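Local coordinates for protein Cas13d (uncultured Ruminococcus sp, PDB 6IV9) that binds CRISPR RNA and, through two HEPN domains, probably matures it and uses it as a guide to cleave target RNA, at residues F849-I860 against L879-V890. The protein carries 2 engineered substitutions. Sequence-based numbering, arbitrary orientation.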
ATOM      1  N   PHE A 849      17.811  -4.057   4.054  1.00 22.79           N
ATOM      2  CA  PHE A 849      18.339  -2.769   4.550  1.00 22.25           C
ATOM      3  C   PHE A 849      19.813  -2.645   4.158  1.00 21.94           C
ATOM      4  O   PHE A 849      20.181  -1.627   3.640  1.00 23.36           O
ATOM      5  CB  PHE A 849      18.209  -2.725   6.070  1.00 23.05           C
ATOM      6  CG  PHE A 849      18.700  -1.464   6.726  1.00 24.50           C
ATOM      7  CD1 PHE A 849      20.022  -1.324   7.094  1.00 24.34           C
ATOM      8  CD2 PHE A 849      17.840  -0.423   7.012  1.00 23.98           C
ATOM      9  CE1 PHE A 849      20.467  -0.171   7.710  1.00 24.51           C
ATOM     10  CE2 PHE A 849      18.290   0.734   7.619  1.00 22.48           C
ATOM     11  CZ  PHE A 849      19.603   0.854   7.967  1.00 25.19           C
ATOM     12  N   SER A 850      20.606  -3.682   4.383  1.00 23.70           N
ATOM     13  CA  SER A 850      22.041  -3.592   4.012  1.00 23.73           C
ATOM     14  C   SER A 850      22.231  -3.500   2.496  1.00 22.57           C
ATOM     15  O   SER A 850      23.140  -2.843   2.075  1.00 25.59           O
ATOM     16  CB  SER A 850      22.918  -4.617   4.660  1.00 29.06           C
ATOM     17  OG  SER A 850      22.412  -5.890   4.448  1.00 49.21           O
ATOM     18  N   ILE A 851      21.415  -4.194   1.718  1.00 23.10           N
ATOM     19  CA  ILE A 851      21.566  -4.079   0.245  1.00 22.23           C
ATOM     20  C   ILE A 851      21.259  -2.644  -0.165  1.00 25.14           C
ATOM     21  O   ILE A 851      22.012  -2.074  -0.877  1.00 23.05           O
ATOM     22  CB  ILE A 851      20.621  -5.042  -0.481  1.00 22.21           C
ATOM     23  CG1 ILE A 851      20.954  -6.498  -0.178  1.00 25.76           C
ATOM     24  CG2 ILE A 851      20.610  -4.754  -1.965  1.00 24.80           C
ATOM     25  CD1 ILE A 851      19.932  -7.463  -0.685  1.00 27.43           C
ATOM     26  N   TYR A 852      20.169  -2.101   0.346  1.00 24.46           N
ATOM     27  CA  TYR A 852      19.740  -0.753  -0.073  1.00 22.63           C
ATOM     28  C   TYR A 852      20.811   0.281   0.269  1.00 21.28           C
ATOM     29  O   TYR A 852      21.157   1.067  -0.562  1.00 22.66           O
ATOM     30  CB  TYR A 852      18.467  -0.414   0.698  1.00 22.52           C
ATOM     31  CG  TYR A 852      17.931   0.966   0.452  1.00 20.78           C
ATOM     32  CD1 TYR A 852      17.038   1.213  -0.569  1.00 22.82           C
ATOM     33  CD2 TYR A 852      18.294   2.023   1.250  1.00 20.85           C
ATOM     34  CE1 TYR A 852      16.539   2.476  -0.804  1.00 21.12           C
ATOM     35  CE2 TYR A 852      17.807   3.293   1.029  1.00 22.34           C
ATOM     36  CZ  TYR A 852      16.930   3.525  -0.003  1.00 21.00           C
ATOM     37  OH  TYR A 852      16.452   4.769  -0.198  1.00 23.19           O
ATOM     38  N   HIS A 853      21.301   0.248   1.493  1.00 22.59           N
ATOM     39  CA  HIS A 853      22.325   1.230   1.928  1.00 24.02           C
ATOM     40  C   HIS A 853      23.643   1.046   1.160  1.00 25.03           C
ATOM     41  O   HIS A 853      24.274   2.032   0.855  1.00 25.07           O
ATOM     42  CB  HIS A 853      22.384   1.301   3.448  1.00 24.15           C
ATOM     43  CG  HIS A 853      21.207   2.028   3.992  1.00 25.44           C
ATOM     44  ND1 HIS A 853      20.995   3.347   3.754  1.00 24.49           N
ATOM     45  CD2 HIS A 853      20.151   1.607   4.703  1.00 25.66           C
ATOM     46  CE1 HIS A 853      19.883   3.712   4.320  1.00 23.73           C
ATOM     47  NE2 HIS A 853      19.347   2.672   4.890  1.00 22.59           N
ATOM     48  N   TYR A 854      24.042  -0.187   0.888  1.00 25.12           N
ATOM     49  CA  TYR A 854      25.303  -0.337   0.131  1.00 25.30           C
ATOM     50  C   TYR A 854      25.150   0.282  -1.261  1.00 25.20           C
ATOM     51  O   TYR A 854      25.961   1.063  -1.659  1.00 24.75           O
ATOM     52  CB  TYR A 854      25.722  -1.801   0.029  1.00 24.98           C
ATOM     53  CG  TYR A 854      26.943  -1.938  -0.836  1.00 27.13           C
ATOM     54  CD1 TYR A 854      28.192  -1.642  -0.334  1.00 32.72           C
ATOM     55  CD2 TYR A 854      26.845  -2.276  -2.172  1.00 28.73           C
ATOM     56  CE1 TYR A 854      29.317  -1.708  -1.129  1.00 31.37           C
ATOM     57  CE2 TYR A 854      27.959  -2.346  -2.984  1.00 29.39           C
ATOM     58  CZ  TYR A 854      29.199  -2.061  -2.457  1.00 31.45           C
ATOM     59  OH  TYR A 854      30.299  -2.115  -3.238  1.00 33.11           O
ATOM     60  N   VAL A 855      24.079  -0.051  -1.958  1.00 23.20           N
ATOM     61  CA  VAL A 855      23.853   0.498  -3.320  1.00 24.22           C
ATOM     62  C   VAL A 855      23.713   2.014  -3.223  1.00 25.39           C
ATOM     63  O   VAL A 855      24.293   2.704  -4.015  1.00 26.49           O
ATOM     64  CB  VAL A 855      22.621  -0.143  -3.985  1.00 25.11           C
ATOM     65  CG1 VAL A 855      22.298   0.496  -5.314  1.00 27.33           C
ATOM     66  CG2 VAL A 855      22.767  -1.643  -4.120  1.00 27.23           C
ATOM     67  N   MET A 856      22.990   2.494  -2.226  1.00 25.76           N
ATOM     68  CA  MET A 856      22.791   3.953  -2.088  1.00 25.45           C
ATOM     69  C   MET A 856      24.143   4.638  -1.881  1.00 24.26           C
ATOM     70  O   MET A 856      24.371   5.632  -2.505  1.00 27.84           O
ATOM     71  CB  MET A 856      21.899   4.264  -0.886  1.00 25.98           C
ATOM     72  CG  MET A 856      21.711   5.735  -0.656  1.00 27.24           C
ATOM     73  SD  MET A 856      20.775   6.588  -1.923  1.00 28.56           S
ATOM     74  CE  MET A 856      19.120   6.064  -1.500  1.00 26.88           C
ATOM     75  N   GLN A 857      24.984   4.096  -1.017  1.00 24.72           N
ATOM     76  CA  GLN A 857      26.310   4.697  -0.730  1.00 26.11           C
ATOM     77  C   GLN A 857      27.174   4.685  -1.996  1.00 28.64           C
ATOM     78  O   GLN A 857      27.875   5.630  -2.222  1.00 27.92           O
ATOM     79  CB  GLN A 857      26.918   4.037   0.503  1.00 27.92           C
ATOM     80  CG  GLN A 857      26.161   4.389   1.766  1.00 26.52           C
ATOM     81  CD  GLN A 857      26.598   3.680   3.017  1.00 30.33           C
ATOM     82  OE1 GLN A 857      27.633   3.042   3.058  1.00 31.00           O
ATOM     83  NE2 GLN A 857      25.793   3.798   4.051  1.00 27.56           N
ATOM     84  N   ARG A 858      27.116   3.617  -2.773  1.00 27.37           N
ATOM     85  CA  ARG A 858      27.887   3.573  -4.037  1.00 28.47           C
ATOM     86  C   ARG A 858      27.374   4.661  -4.982  1.00 33.72           C
ATOM     87  O   ARG A 858      28.171   5.283  -5.626  1.00 30.75           O
ATOM     88  CB  ARG A 858      27.794   2.185  -4.664  1.00 27.78           C
ATOM     89  CG  ARG A 858      28.576   1.126  -3.909  1.00 27.73           C
ATOM     90  CD  ARG A 858      30.073   1.354  -3.941  1.00 31.44           C
ATOM     91  NE  ARG A 858      30.554   1.549  -5.288  1.00 31.87           N
ATOM     92  CZ  ARG A 858      30.924   0.578  -6.096  1.00 33.73           C
ATOM     93  NH1 ARG A 858      30.864  -0.678  -5.710  1.00 33.96           N
ATOM     94  NH2 ARG A 858      31.346   0.861  -7.303  1.00 38.04           N
ATOM     95  N   CYS A 859      26.060   4.842  -5.061  1.00 28.19           N
ATOM     96  CA  CYS A 859      25.485   5.881  -5.940  1.00 28.51           C
ATOM     97  C   CYS A 859      25.909   7.266  -5.451  1.00 29.32           C
ATOM     98  O   CYS A 859      26.185   8.105  -6.267  1.00 33.01           O
ATOM     99  CB  CYS A 859      23.964   5.829  -5.940  1.00 30.21           C
ATOM    100  SG  CYS A 859      23.242   4.346  -6.685  0.87 31.70           S
ATOM    101  N   ILE A 860      25.883   7.495  -4.150  1.00 28.13           N
ATOM    102  CA  ILE A 860      26.241   8.833  -3.594  1.00 31.87           C
ATOM    103  C   ILE A 860      27.714   9.162  -3.851  1.00 34.72           C
ATOM    104  O   ILE A 860      28.000  10.298  -4.151  1.00 32.28           O
ATOM    105  CB  ILE A 860      25.931   8.911  -2.090  1.00 31.71           C
ATOM    106  CG1 ILE A 860      24.445   8.726  -1.792  1.00 35.02           C
ATOM    107  CG2 ILE A 860      26.461  10.194  -1.495  1.00 30.20           C
ATOM    108  CD1 ILE A 860      23.632   9.934  -2.047  1.00 41.11           C
ATOM    109  N   LEU A 879      34.239   2.206   2.113  1.00 37.94           N
ATOM    110  CA  LEU A 879      33.081   1.555   1.463  1.00 33.84           C
ATOM    111  C   LEU A 879      33.580   0.722   0.283  1.00 31.55           C
ATOM    112  O   LEU A 879      33.148  -0.386   0.132  1.00 35.57           O
ATOM    113  CB  LEU A 879      32.152   2.667   0.981  1.00 34.72           C
ATOM    114  CG  LEU A 879      31.028   2.232   0.058  1.00 29.75           C
ATOM    115  CD1 LEU A 879      29.980   1.466   0.829  1.00 34.15           C
ATOM    116  CD2 LEU A 879      30.425   3.431  -0.623  1.00 30.72           C
ATOM    117  N   LEU A 880      34.492   1.264  -0.504  1.00 35.94           N
ATOM    118  CA  LEU A 880      35.020   0.519  -1.667  1.00 37.22           C
ATOM    119  C   LEU A 880      35.808  -0.713  -1.210  1.00 39.33           C
ATOM    120  O   LEU A 880      35.804  -1.684  -1.921  1.00 48.51           O
ATOM    121  CB  LEU A 880      35.812   1.470  -2.555  1.00 39.70           C
ATOM    122  CG  LEU A 880      34.964   2.496  -3.293  1.00 43.76           C
ATOM    123  CD1 LEU A 880      35.833   3.505  -4.008  1.00 41.44           C
ATOM    124  CD2 LEU A 880      34.037   1.825  -4.282  1.00 45.18           C
ATOM    125  N   LYS A 881      36.559  -0.615  -0.129  1.00 37.93           N
ATOM    126  CA  LYS A 881      37.315  -1.777   0.403  1.00 44.19           C
ATOM    127  C   LYS A 881      36.426  -2.808   1.103  1.00 43.30           C
ATOM    128  O   LYS A 881      36.719  -3.985   1.002  1.00 40.41           O
ATOM    129  CB  LYS A 881      38.380  -1.305   1.392  1.00 47.32           C
ATOM    130  CG  LYS A 881      39.559  -0.573   0.778  1.00 56.48           C
ATOM    131  CD  LYS A 881      40.372   0.135   1.823  1.00 63.50           C
ATOM    132  CE  LYS A 881      39.998  -0.306   3.220  1.00 71.50           C
ATOM    133  NZ  LYS A 881      40.783   0.389   4.268  1.00 82.33           N
ATOM    134  N   ASN A 882      35.479  -2.337   1.901  1.00 37.03           N
ATOM    135  CA  ASN A 882      34.614  -3.191   2.752  1.00 36.18           C
ATOM    136  C   ASN A 882      33.629  -4.078   1.992  1.00 32.10           C
ATOM    137  O   ASN A 882      33.260  -5.068   2.569  1.00 34.31           O
ATOM    138  CB  ASN A 882      33.935  -2.411   3.873  1.00 40.91           C
ATOM    139  CG  ASN A 882      34.920  -1.833   4.859  1.00 44.79           C
ATOM    140  OD1 ASN A 882      36.042  -2.297   4.964  1.00 44.04           O
ATOM    141  ND2 ASN A 882      34.498  -0.829   5.594  1.00 40.31           N
ATOM    142  N   HIS A 883      33.108  -3.625   0.853  1.00 32.23           N
ATOM    143  CA  HIS A 883      32.077  -4.389   0.101  1.00 33.33           C
ATOM    144  C   HIS A 883      30.814  -4.550   0.963  1.00 30.04           C
ATOM    145  O   HIS A 883      30.158  -5.572   0.887  1.00 30.46           O
ATOM    146  CB  HIS A 883      32.634  -5.715  -0.407  1.00 33.34           C
ATOM    147  CG  HIS A 883      33.739  -5.514  -1.376  1.00 39.07           C
ATOM    148  ND1 HIS A 883      33.526  -5.072  -2.639  1.00 46.48           N
ATOM    149  CD2 HIS A 883      35.066  -5.659  -1.253  1.00 39.95           C
ATOM    150  CE1 HIS A 883      34.676  -4.962  -3.258  1.00 52.22           C
ATOM    151  NE2 HIS A 883      35.621  -5.307  -2.431  1.00 39.46           N
ATOM    152  N   GLY A 884      30.547  -3.550   1.787  1.00 30.45           N
ATOM    153  CA  GLY A 884      29.366  -3.517   2.657  1.00 31.57           C
ATOM    154  C   GLY A 884      29.085  -2.095   3.066  1.00 31.45           C
ATOM    155  O   GLY A 884      30.004  -1.325   3.104  1.00 28.83           O
ATOM    156  N   TYR A 885      27.851  -1.783   3.436  1.00 29.03           N
ATOM    157  CA  TYR A 885      27.518  -0.388   3.798  1.00 26.08           C
ATOM    158  C   TYR A 885      28.226   0.028   5.091  1.00 26.82           C
ATOM    159  O   TYR A 885      28.548  -0.802   5.897  1.00 28.53           O
ATOM    160  CB  TYR A 885      26.006  -0.201   3.889  1.00 26.71           C
ATOM    161  CG  TYR A 885      25.389  -0.632   5.189  1.00 25.24           C
ATOM    162  CD1 TYR A 885      25.088  -1.954   5.440  1.00 24.61           C
ATOM    163  CD2 TYR A 885      25.082   0.294   6.165  1.00 25.25           C
ATOM    164  CE1 TYR A 885      24.499  -2.344   6.629  1.00 26.84           C
ATOM    165  CE2 TYR A 885      24.495  -0.076   7.355  1.00 23.87           C
ATOM    166  CZ  TYR A 885      24.215  -1.402   7.595  1.00 23.48           C
ATOM    167  OH  TYR A 885      23.645  -1.757   8.767  1.00 26.23           O
ATOM    168  N   THR A 886      28.442   1.326   5.237  1.00 27.11           N
ATOM    169  CA  THR A 886      29.087   1.908   6.432  1.00 32.35           C
ATOM    170  C   THR A 886      27.994   2.475   7.338  1.00 29.62           C
ATOM    171  O   THR A 886      27.297   3.351   6.902  1.00 29.28           O
ATOM    172  CB  THR A 886      30.032   3.041   6.028  1.00 36.33           C
ATOM    173  OG1 THR A 886      30.977   2.526   5.098  1.00 33.65           O
ATOM    174  CG2 THR A 886      30.737   3.649   7.212  1.00 36.18           C
ATOM    175  N   LYS A 887      27.930   2.010   8.579  1.00 29.43           N
ATOM    176  CA  LYS A 887      26.873   2.412   9.535  1.00 31.90           C
ATOM    177  C   LYS A 887      26.913   3.912   9.813  1.00 35.87           C
ATOM    178  O   LYS A 887      25.878   4.514   9.819  1.00 28.06           O
ATOM    179  CB  LYS A 887      26.966   1.565  10.799  1.00 33.42           C
ATOM    180  CG  LYS A 887      26.624   0.109  10.575  1.00 37.04           C
ATOM    181  CD  LYS A 887      26.478  -0.702  11.819  1.00 41.97           C
ATOM    182  CE  LYS A 887      26.226  -2.157  11.505  1.00 45.12           C
ATOM    183  NZ  LYS A 887      25.911  -2.948  12.714  1.00 51.38           N
ATOM    184  N   ASP A 888      28.096   4.476   9.990  1.00 32.17           N
ATOM    185  CA  ASP A 888      28.239   5.926  10.265  1.00 33.16           C
ATOM    186  C   ASP A 888      27.745   6.758   9.086  1.00 26.81           C
ATOM    187  O   ASP A 888      27.360   7.873   9.312  1.00 29.95           O
ATOM    188  CB  ASP A 888      29.667   6.282  10.644  1.00 33.78           C
ATOM    189  CG  ASP A 888      29.978   5.970  12.086  1.00 42.57           C
ATOM    190  OD1 ASP A 888      29.125   5.392  12.763  1.00 44.50           O
ATOM    191  OD2 ASP A 888      31.073   6.306  12.504  1.00 50.49           O
ATOM    192  N   PHE A 889      27.931   6.260   7.875  1.00 27.20           N
ATOM    193  CA  PHE A 889      27.521   6.959   6.635  1.00 28.09           C
ATOM    194  C   PHE A 889      25.992   7.059   6.580  1.00 25.62           C
ATOM    195  O   PHE A 889      25.477   8.041   6.143  1.00 26.44           O
ATOM    196  CB  PHE A 889      28.173   6.267   5.441  1.00 27.47           C
ATOM    197  CG  PHE A 889      28.233   7.046   4.160  1.00 26.76           C
ATOM    198  CD1 PHE A 889      27.813   8.355   4.094  1.00 27.73           C
ATOM    199  CD2 PHE A 889      28.706   6.452   3.009  1.00 28.55           C
ATOM    200  CE1 PHE A 889      27.872   9.048   2.900  1.00 31.16           C
ATOM    201  CE2 PHE A 889      28.750   7.146   1.818  1.00 27.37           C
ATOM    202  CZ  PHE A 889      28.328   8.441   1.765  1.00 29.09           C
ATOM    203  N   VAL A 890      25.309   6.004   7.009  1.00 29.43           N
ATOM    204  CA  VAL A 890      23.820   6.016   7.040  1.00 27.21           C
ATOM    205  C   VAL A 890      23.381   7.112   8.013  1.00 25.25           C
ATOM    206  O   VAL A 890      22.550   7.890   7.663  1.00 26.64           O
ATOM    207  CB  VAL A 890      23.272   4.646   7.485  1.00 29.35           C
ATOM    208  CG1 VAL A 890      21.775   4.682   7.681  1.00 30.56           C
ATOM    209  CG2 VAL A 890      23.654   3.535   6.534  1.00 26.80           C
TER
HETATM  210  O   HOH W   1      26.001  -3.946   2.641  1.00 27.66           O
HETATM  211  O   HOH W   2      32.661  -2.109  -2.165  1.00 41.43           O
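Val890 sets CG2 over one face of the His853 imidazole, a CH-pi contact 4.1 Å from the ring centroid, while Tyr852 CD2 lies on the opposite face and Tyr745 takes the NE2 end by a hydrogen bond. Phe849 presents its edge to the face of Tyr885 in an offset edge-to-face pair, planes at 77°, and the Tyr885 hydroxyl reaches on to Glu910. Gly884 C meets the edge of the Tyr854 ring, with Arg858 CG over one face; Leu880 CD2 lies on one face of the Arg858 guanidinium, whose NH1 bonds Tyr854 OH and bridges to Asp841.

Beside the Tyr885 ring, with NE2 near its edge, Gln857 is a worked example of one amide pinning a turn. Its chain runs extended beyond CG (chi2 174°), past Phe889 in the opposite direction, and delivers the amide to the backbone of Thr886. Thr886 N gives its hydrogen to Gln857 OE1 at 2.9 Å, nearly straight at 177°, on a lone pair in the carbonyl plane. Gln857 NE2 donates back to Thr886 O over 3.3 Å, off both the carbonyl and amide planes. A leucine here would probably leave Thr886 N without its acceptor, cost Thr886 O the NE2 bond and fix the link between the helices less firmly. Water joins Ser850 O to Tyr885 N. Thus helix 848-861 supplies polar partners to the turn between helices 876-882 and 887-893, and apolar contacts flank the paired amide-backbone bonds.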